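Local coordinates for antibiotic resistance protein (PDB 2VLI) that probably confers resistance to tunicamycin by acting as a phosphotransferase of the P-loop NTPase superfamily, at residues A22-E27 with Q160-I165; H107-I112 with A166-L171; A113-V118 with D137-L142. One frame throughout, in Å; residues are numbered along the deposited sequence.

In the fold
Three contacts tie helices to the parallel sheet and to one another in a P-loop kinase-like fold with strand order 2-3-1-4-5. Contacts 1 and 2 share helix 158-169, have centres about 9 Å apart and touch where I165 meets F109. Their segments alternate along the chain: 22-27, 107-112, 160-165, 166-171. Contact 3 is formed entirely between residues 113 and 142, with its centre about 20 Å from that of contact 1 and 19 Å from that of contact 2. It continues directly from strand 107-112, and L142 packs against T110 and I112. The last helix thus closes back on the early core, while helix 132-142 also faces the second subunit.

Contact 1: A22-E27 with Q160-I165; sequences AHTLHE and QVAEQI
L25 and T24 of helix 20-28 straddle the small side chain of A162 on helix 158-169, and the two segments cross at -66° with their axes 9.0 Å apart. L25 makes the longer reach. Its CB starts 4.9 Å from A162 CB, but chi1 of -87° swings the chain beside the backbone N and brings CG to 4.1 Å from A162 CB. Beyond CG the two methyls part company. CD2 runs on to the backbone of the partner helix and rests 3.7 Å from A162 O, a plain van der Waals touch, while CD1 meets CG2 of I165 one turn further on, at 4.2 Å. T24 closes the other flank: its CG2 lies 3.7 Å from A162 CB. The hydroxyl OG1 is directed back into its own helix, where it is hydrogen-bonded to H20 O, leaving the methyl branch to face the alanine. With only a methyl on A162, side chains from two positions can settle against the same point. Beneath the pair lies the sheet, I10 and I81 under L25 and I8 under I165, and beside it E163 forms a salt bridge with R28. Such packing of the helix that follows the Walker A loop against the C-terminal helix, both over the central strand 7-11, belongs to the P-loop NTPase fold.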
loop_
_atom_site.group_PDB
_atom_site.type_symbol
_atom_site.label_atom_id
_atom_site.label_comp_id
_atom_site.label_asym_id
_atom_site.label_seq_id
_atom_site.Cartn_x
_atom_site.Cartn_y
_atom_site.Cartn_z
ATOM N N ALA A 22 -3.367 12.376 -19.667
ATOM C CA ALA A 22 -4.163 11.557 -20.609
ATOM C C ALA A 22 -4.744 12.409 -21.743
ATOM O O ALA A 22 -4.583 12.094 -22.929
ATOM C CB ALA A 22 -5.283 10.845 -19.845
ATOM N N HIS A 23 -5.380 13.508 -21.368
ATOM C CA HIS A 23 -5.929 14.470 -22.346
ATOM C C HIS A 23 -4.839 15.031 -23.286
ATOM O O HIS A 23 -4.975 15.002 -24.507
ATOM C CB HIS A 23 -6.643 15.606 -21.608
ATOM C CG HIS A 23 -7.131 16.710 -22.508
ATOM N ND1 HIS A 23 -8.134 16.523 -23.437
ATOM C CD2 HIS A 23 -6.779 18.019 -22.590
ATOM C CE1 HIS A 23 -8.361 17.658 -24.075
ATOM N NE2 HIS A 23 -7.554 18.583 -23.579
ATOM N N THR A 24 -3.729 15.503 -22.720
ATOM C CA THR A 24 -2.602 15.981 -23.534
ATOM C C THR A 24 -2.052 14.950 -24.505
ATOM O O THR A 24 -1.731 15.277 -25.659
ATOM C CB THR A 24 -1.443 16.455 -22.617
ATOM O OG1 THR A 24 -1.996 17.304 -21.607
ATOM C CG2 THR A 24 -0.361 17.183 -23.414
ATOM N N LEU A 25 -1.913 13.710 -24.048
ATOM C CA LEU A 25 -1.396 12.662 -24.887
ATOM C C LEU A 25 -2.398 12.398 -25.969
ATOM O O LEU A 25 -2.037 12.162 -27.115
ATOM C CB LEU A 25 -1.200 11.353 -24.119
ATOM C CG LEU A 25 0.118 11.148 -23.393
ATOM C CD1 LEU A 25 -0.050 10.055 -22.343
ATOM C CD2 LEU A 25 1.262 10.844 -24.387
ATOM N N HIS A 26 -3.663 12.389 -25.578
ATOM C CA HIS A 26 -4.748 12.166 -26.518
ATOM C C HIS A 26 -4.710 13.196 -27.652
ATOM O O HIS A 26 -4.769 12.822 -28.822
ATOM C CB HIS A 26 -6.092 12.216 -25.823
ATOM C CG HIS A 26 -7.242 12.055 -26.769
ATOM N ND1 HIS A 26 -7.290 11.045 -27.702
ATOM C CD2 HIS A 26 -8.341 12.824 -26.981
ATOM C CE1 HIS A 26 -8.399 11.165 -28.414
ATOM N NE2 HIS A 26 -9.052 12.238 -27.997
ATOM N N GLU A 27 -4.581 14.470 -27.279
ATOM C CA GLU A 27 -4.571 15.585 -28.255
ATOM C C GLU A 27 -3.399 15.508 -29.223
ATOM O O GLU A 27 -3.461 16.082 -30.302
ATOM C CB GLU A 27 -4.492 16.930 -27.570
ATOM C CG GLU A 27 -5.616 17.328 -26.644
ATOM C CD GLU A 27 -5.266 18.628 -25.850
ATOM O OE1 GLU A 27 -4.049 18.902 -25.602
ATOM O OE2 GLU A 27 -6.202 19.399 -25.491
ATOM N N GLN A 160 5.270 18.463 -20.962
ATOM C CA GLN A 160 6.500 17.722 -20.740
ATOM C C GLN A 160 6.330 16.293 -20.153
ATOM O O GLN A 160 7.087 15.395 -20.486
ATOM C CB GLN A 160 7.405 18.535 -19.836
ATOM C CG GLN A 160 8.036 19.726 -20.510
ATOM C CD GLN A 160 8.582 20.730 -19.484
ATOM O OE1 GLN A 160 7.856 21.206 -18.586
ATOM N NE2 GLN A 160 9.864 21.038 -19.604
ATOM N N VAL A 161 5.362 16.086 -19.268
ATOM C CA VAL A 161 5.069 14.703 -18.780
ATOM C C VAL A 161 4.629 13.839 -19.929
ATOM O O VAL A 161 5.089 12.717 -20.109
ATOM C CB VAL A 161 4.016 14.736 -17.682
ATOM C CG1 VAL A 161 3.705 13.300 -17.104
ATOM C CG2 VAL A 161 4.505 15.611 -16.579
ATOM N N ALA A 162 3.766 14.401 -20.767
ATOM C CA ALA A 162 3.259 13.698 -21.915
ATOM C C ALA A 162 4.407 13.319 -22.824
ATOM O O ALA A 162 4.497 12.187 -23.282
ATOM C CB ALA A 162 2.170 14.564 -22.653
ATOM N N GLU A 163 5.330 14.260 -23.023
ATOM C CA GLU A 163 6.460 14.064 -23.915
ATOM C C GLU A 163 7.416 12.960 -23.409
ATOM O O GLU A 163 7.883 12.138 -24.177
ATOM C CB GLU A 163 7.220 15.408 -24.093
ATOM C CG GLU A 163 6.501 16.325 -25.120
ATOM C CD GLU A 163 6.887 17.814 -25.072
ATOM O OE1 GLU A 163 7.714 18.237 -24.224
ATOM O OE2 GLU A 163 6.323 18.570 -25.896
ATOM N N GLN A 164 7.652 12.978 -22.105
ATOM C CA GLN A 164 8.448 11.998 -21.373
ATOM C C GLN A 164 7.851 10.597 -21.496
ATOM O O GLN A 164 8.548 9.635 -21.776
ATOM C CB GLN A 164 8.475 12.434 -19.902
ATOM C CG GLN A 164 9.400 11.643 -18.989
ATOM C CD GLN A 164 10.762 11.591 -19.538
ATOM O OE1 GLN A 164 11.278 12.601 -20.015
ATOM N NE2 GLN A 164 11.375 10.414 -19.508
ATOM N N ILE A 165 6.534 10.504 -21.329
ATOM C CA ILE A 165 5.832 9.232 -21.451
ATOM C C ILE A 165 5.896 8.734 -22.869
ATOM O O ILE A 165 6.243 7.572 -23.118
ATOM C CB ILE A 165 4.387 9.348 -20.982
ATOM C CG1 ILE A 165 4.363 9.567 -19.471
ATOM C CG2 ILE A 165 3.597 8.086 -21.409
ATOM C CD1 ILE A 165 3.040 9.875 -18.872
#

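Contact 2: H107-I112 with A166-L171; sequences HHFTLI and AAQVGL
V169 sets its CG1 methyl in the corner formed by two aromatic rings of strand 107-112, meeting H107 on a face and F109 on an edge. The valine sits in the last turn of helix 158-169, which closes in a Schellman motif: G170 takes a positive phi of 84°, and L171 N bonds back to A166 O, alongside a weak bond from G170 N to the same oxygen. The chain can therefore turn away just after V169 has delivered its side chain to the strand. Over the H107 imidazole, V169 CG1 stands 3.9 Å from the ring centroid and 29° off the normal, a CH-pi contact, while CB of the same valine sits above the centre of the ring. The phenyl ring is approached quite differently. There CG1 lies in the ring plane at the outer rim, 3.4 Å from F109 CZ and 3.6 Å from CE2, so that one methyl serves a face and an edge together. Chi1 of -51° sets CG1 beside the V169 backbone N, on the side where both rings are found. Further round the F109 rim comes Q168, its amide nearly perpendicular to the ring. The amide oxygen OE1 is hydrogen-bonded to Q164 NE2 within the helix, which helps to fix the rotation of the group. F109 is itself held by backbone bonds to W9 and N11 of the neighbouring strand 7-11, and its ring also packs on I151 of the edge strand 150-152. Q168 adds its own touch at the phenyl rim, where NE2 ends 3.9 Å from F109 CE1.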
loop_
_atom_site.group_PDB
_atom_site.type_symbol
_atom_site.label_atom_id
_atom_site.label_comp_id
_atom_site.label_asym_id
_atom_site.label_seq_id
_atom_site.Cartn_x
_atom_site.Cartn_y
_atom_site.Cartn_z
ATOM N N HIS A 107 1.940 -0.393 -21.401
ATOM C CA HIS A 107 2.954 0.482 -20.849
ATOM C C HIS A 107 2.387 1.182 -19.639
ATOM O O HIS A 107 1.613 2.134 -19.757
ATOM C CB HIS A 107 3.336 1.520 -21.883
ATOM C CG HIS A 107 3.933 0.934 -23.117
ATOM N ND1 HIS A 107 5.265 0.575 -23.202
ATOM C CD2 HIS A 107 3.384 0.640 -24.323
ATOM C CE1 HIS A 107 5.513 0.099 -24.407
ATOM N NE2 HIS A 107 4.393 0.143 -25.115
ATOM N N HIS A 108 2.775 0.703 -18.478
ATOM C CA HIS A 108 2.229 1.168 -17.265
ATOM C C HIS A 108 3.190 2.051 -16.463
ATOM O O HIS A 108 4.366 1.710 -16.244
ATOM C CB HIS A 108 1.689 0.033 -16.454
ATOM C CG HIS A 108 2.662 -1.039 -16.154
ATOM N ND1 HIS A 108 3.461 -1.020 -15.034
ATOM C CD2 HIS A 108 2.944 -2.191 -16.805
ATOM C CE1 HIS A 108 4.197 -2.121 -15.009
ATOM N NE2 HIS A 108 3.890 -2.855 -16.070
ATOM N N PHE A 109 2.645 3.169 -16.035
ATOM C CA PHE A 109 3.359 4.228 -15.362
ATOM C C PHE A 109 2.604 4.667 -14.160
ATOM O O PHE A 109 1.348 4.679 -14.173
ATOM C CB PHE A 109 3.484 5.460 -16.290
ATOM C CG PHE A 109 4.202 5.194 -17.556
ATOM C CD1 PHE A 109 5.592 5.047 -17.561
ATOM C CD2 PHE A 109 3.501 5.020 -18.762
ATOM C CE1 PHE A 109 6.263 4.792 -18.725
ATOM C CE2 PHE A 109 4.170 4.754 -19.931
ATOM C CZ PHE A 109 5.536 4.654 -19.940
ATOM N N THR A 110 3.344 5.110 -13.130
ATOM C CA THR A 110 2.787 5.789 -11.950
ATOM C C THR A 110 3.466 7.156 -11.820
ATOM O O THR A 110 4.683 7.249 -11.862
ATOM C CB THR A 110 2.969 4.932 -10.683
ATOM O OG1 THR A 110 2.194 3.732 -10.824
ATOM C CG2 THR A 110 2.523 5.649 -9.385
ATOM N N LEU A 111 2.656 8.208 -11.768
ATOM C CA LEU A 111 3.160 9.573 -11.604
ATOM C C LEU A 111 3.501 9.828 -10.192
ATOM O O LEU A 111 2.654 9.714 -9.306
ATOM C CB LEU A 111 2.127 10.582 -12.045
ATOM C CG LEU A 111 1.614 10.326 -13.452
ATOM C CD1 LEU A 111 0.708 11.441 -13.941
ATOM C CD2 LEU A 111 2.768 10.096 -14.417
ATOM N N ILE A 112 4.765 10.203 -9.979
ATOM C CA ILE A 112 5.245 10.678 -8.690
ATOM C C ILE A 112 5.235 12.204 -8.686
ATOM O O ILE A 112 6.114 12.845 -9.249
ATOM C CB ILE A 112 6.667 10.193 -8.398
ATOM C CG1 ILE A 112 6.757 8.664 -8.546
ATOM C CG2 ILE A 112 7.131 10.703 -7.010
ATOM C CD1 ILE A 112 5.605 7.926 -7.841
ATOM N N ALA A 166 5.618 9.609 -23.828
ATOM C CA ALA A 166 5.763 9.199 -25.218
ATOM C C ALA A 166 7.180 8.721 -25.568
ATOM O O ALA A 166 7.322 7.740 -26.268
ATOM C CB ALA A 166 5.311 10.306 -26.179
ATOM N N ALA A 167 8.217 9.425 -25.121
ATOM C CA ALA A 167 9.620 9.001 -25.368
ATOM C C ALA A 167 9.908 7.613 -24.805
ATOM O O ALA A 167 10.542 6.785 -25.447
ATOM C CB ALA A 167 10.647 10.041 -24.765
ATOM N N GLN A 168 9.436 7.362 -23.589
ATOM C CA GLN A 168 9.681 6.073 -22.953
ATOM C C GLN A 168 9.048 4.952 -23.763
ATOM O O GLN A 168 9.683 3.930 -23.980
ATOM C CB GLN A 168 9.232 6.091 -21.486
ATOM C CG GLN A 168 10.090 7.037 -20.683
ATOM C CD GLN A 168 10.166 6.781 -19.167
ATOM O OE1 GLN A 168 10.386 7.715 -18.408
ATOM N NE2 GLN A 168 10.085 5.518 -18.747
ATOM N N VAL A 169 7.838 5.171 -24.280
ATOM C CA VAL A 169 7.146 4.100 -25.022
ATOM C C VAL A 169 7.482 4.032 -26.534
ATOM O O VAL A 169 7.009 3.145 -27.238
ATOM C CB VAL A 169 5.618 4.176 -24.807
ATOM C CG1 VAL A 169 5.311 4.242 -23.309
ATOM C CG2 VAL A 169 5.028 5.356 -25.479
ATOM N N GLY A 170 8.278 4.973 -27.028
ATOM C CA GLY A 170 8.747 4.926 -28.425
ATOM C C GLY A 170 7.761 5.509 -29.427
ATOM O O GLY A 170 7.748 5.115 -30.582
ATOM N N LEU A 171 6.966 6.476 -28.972
ATOM C CA LEU A 171 5.900 7.076 -29.769
ATOM C C LEU A 171 6.243 8.499 -30.152
ATOM O O LEU A 171 6.779 9.261 -29.349
ATOM C CB LEU A 171 4.573 7.083 -28.988
ATOM C CG LEU A 171 3.628 5.869 -29.039
ATOM C CD1 LEU A 171 2.273 6.286 -28.479
ATOM C CD2 LEU A 171 3.472 5.294 -30.469
#

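Contact 3: A113-V118 with D137-L142; sequences APLNVV and DRLNEL
As the chain leaves strand 107-112, A113 and the N-cap residue P114 lead it into helix 115-123, whose first turn is closed by V118 N bonding to P114 O and brings L115 within 7.4 Å, CA to CA, of L139 on helix 132-142. L139 carries the contact from its side. Its CD1 methyl is pushed into the bend itself, 3.6 Å from L115 CA and 3.7 Å from A113 O, so much of what it touches is main chain. The L115 side chain passes it at about a right angle, with CD1 to L139 CD1 at 3.9 Å. It also packs on V132, V135 and E136 of helix 132-142. The second methyl, CD2 of L139, meets V118 CG2 tip to tip at 4.0 Å. The V118 torsion of 179° puts CG1 anti to the backbone N and leaves CG2 beside that nitrogen for this meeting. The polar flank of the same helix faces the second subunit: D137 forms a salt bridge with R93 of that subunit, and E141, whose OE2 is hydrogen-bonded to T89 OG1 of its own chain, comes close to E141 of the second subunit. Between the two segments the contact is therefore made by aliphatic carbon and the carbonyl oxygen of A113, so its cohesion rests on fit and burial rather than on directional bonds.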
loop_
_atom_site.group_PDB
_atom_site.type_symbol
_atom_site.label_atom_id
_atom_site.label_comp_id
_atom_site.label_asym_id
_atom_site.label_seq_id
_atom_site.Cartn_x
_atom_site.Cartn_y
_atom_site.Cartn_z
ATOM N N ALA A 113 4.244 12.770 -8.032
ATOM C CA ALA A 113 4.019 14.182 -8.088
ATOM C C ALA A 113 4.383 14.826 -6.772
ATOM O O ALA A 113 4.241 14.206 -5.731
ATOM C CB ALA A 113 2.560 14.462 -8.439
ATOM N N PRO A 114 4.840 16.102 -6.814
ATOM C CA PRO A 114 5.176 16.844 -5.612
ATOM C C PRO A 114 3.987 17.062 -4.679
ATOM O O PRO A 114 2.845 17.292 -5.142
ATOM C CB PRO A 114 5.680 18.188 -6.161
ATOM C CG PRO A 114 6.190 17.849 -7.500
ATOM C CD PRO A 114 5.172 16.870 -8.030
ATOM N N LEU A 115 4.236 16.952 -3.372
ATOM C CA LEU A 115 3.156 17.090 -2.382
ATOM C C LEU A 115 2.318 18.408 -2.587
ATOM O O LEU A 115 1.099 18.394 -2.525
ATOM C CB LEU A 115 3.702 17.012 -0.972
ATOM C CG LEU A 115 2.772 17.220 0.195
ATOM C CD1 LEU A 115 1.583 16.254 0.154
ATOM C CD2 LEU A 115 3.596 17.185 1.525
ATOM N N ASN A 116 2.989 19.522 -2.813
ATOM C CA ASN A 116 2.306 20.791 -2.909
ATOM C C ASN A 116 1.383 20.833 -4.128
ATOM O O ASN A 116 0.275 21.369 -4.042
ATOM C CB ASN A 116 3.345 21.921 -2.933
ATOM C CG ASN A 116 4.050 22.062 -4.264
ATOM O OD1 ASN A 116 3.703 22.963 -5.050
ATOM N ND2 ASN A 116 5.033 21.211 -4.544
ATOM N N VAL A 117 1.813 20.206 -5.233
ATOM C CA VAL A 117 1.020 20.121 -6.455
ATOM C C VAL A 117 -0.252 19.309 -6.212
ATOM O O VAL A 117 -1.356 19.705 -6.656
ATOM C CB VAL A 117 1.842 19.589 -7.619
ATOM C CG1 VAL A 117 0.958 19.112 -8.835
ATOM C CG2 VAL A 117 2.898 20.637 -8.029
ATOM N N VAL A 118 -0.123 18.212 -5.475
ATOM C CA VAL A 118 -1.288 17.394 -5.165
ATOM C C VAL A 118 -2.231 18.139 -4.201
ATOM O O VAL A 118 -3.441 18.147 -4.397
ATOM C CB VAL A 118 -0.910 16.030 -4.593
ATOM C CG1 VAL A 118 -2.168 15.250 -4.278
ATOM C CG2 VAL A 118 -0.031 15.251 -5.590
ATOM N N ASP A 137 1.134 10.154 2.910
ATOM C CA ASP A 137 1.159 8.681 3.038
ATOM C C ASP A 137 0.922 8.058 1.670
ATOM O O ASP A 137 1.556 7.115 1.324
ATOM C CB ASP A 137 0.042 8.132 3.927
ATOM C CG ASP A 137 0.250 8.362 5.387
ATOM O OD1 ASP A 137 1.413 8.560 5.829
ATOM O OD2 ASP A 137 -0.790 8.275 6.117
ATOM N N ARG A 138 -0.065 8.587 0.924
ATOM C CA ARG A 138 -0.390 8.089 -0.383
ATOM C C ARG A 138 0.754 8.241 -1.370
ATOM O O ARG A 138 1.035 7.337 -2.161
ATOM C CB ARG A 138 -1.632 8.804 -0.969
ATOM C CG ARG A 138 -2.024 8.275 -2.303
ATOM C CD ARG A 138 -3.231 7.351 -2.185
ATOM N NE ARG A 138 -3.083 6.411 -1.059
ATOM C CZ ARG A 138 -3.893 6.330 0.000
ATOM N NH1 ARG A 138 -3.631 5.441 0.968
ATOM N NH2 ARG A 138 -4.974 7.122 0.107
ATOM N N LEU A 139 1.376 9.411 -1.370
ATOM C CA LEU A 139 2.452 9.690 -2.287
ATOM C C LEU A 139 3.674 8.797 -1.956
ATOM O O LEU A 139 4.366 8.330 -2.847
ATOM C CB LEU A 139 2.862 11.138 -2.175
ATOM C CG LEU A 139 1.753 12.163 -2.503
ATOM C CD1 LEU A 139 2.391 13.534 -2.592
ATOM C CD2 LEU A 139 0.947 11.809 -3.735
ATOM N N ASN A 140 3.906 8.591 -0.683
ATOM C CA ASN A 140 4.969 7.678 -0.211
ATOM C C ASN A 140 4.680 6.254 -0.683
ATOM O O ASN A 140 5.579 5.571 -1.179
ATOM C CB ASN A 140 5.054 7.756 1.304
ATOM C CG ASN A 140 5.884 8.930 1.796
ATOM O OD1 ASN A 140 6.696 9.465 1.065
ATOM N ND2 ASN A 140 5.658 9.344 3.024
ATOM N N GLU A 141 3.414 5.823 -0.606
ATOM C CA GLU A 141 3.033 4.470 -1.120
ATOM C C GLU A 141 3.264 4.320 -2.607
ATOM O O GLU A 141 3.813 3.308 -3.050
ATOM C CB GLU A 141 1.603 4.053 -0.789
ATOM C CG GLU A 141 1.208 2.752 -1.586
ATOM C CD GLU A 141 0.082 1.915 -1.028
ATOM O OE1 GLU A 141 -0.745 2.491 -0.318
ATOM O OE2 GLU A 141 0.040 0.656 -1.389
ATOM N N LEU A 142 2.894 5.338 -3.409
ATOM C CA LEU A 142 3.119 5.267 -4.833
ATOM C C LEU A 142 4.582 5.141 -5.313
ATOM O O LEU A 142 4.848 4.666 -6.418
ATOM C CB LEU A 142 2.436 6.463 -5.549
ATOM C CG LEU A 142 0.908 6.504 -5.439
ATOM C CD1 LEU A 142 0.258 7.826 -6.000
ATOM C CD2 LEU A 142 0.353 5.357 -6.163
#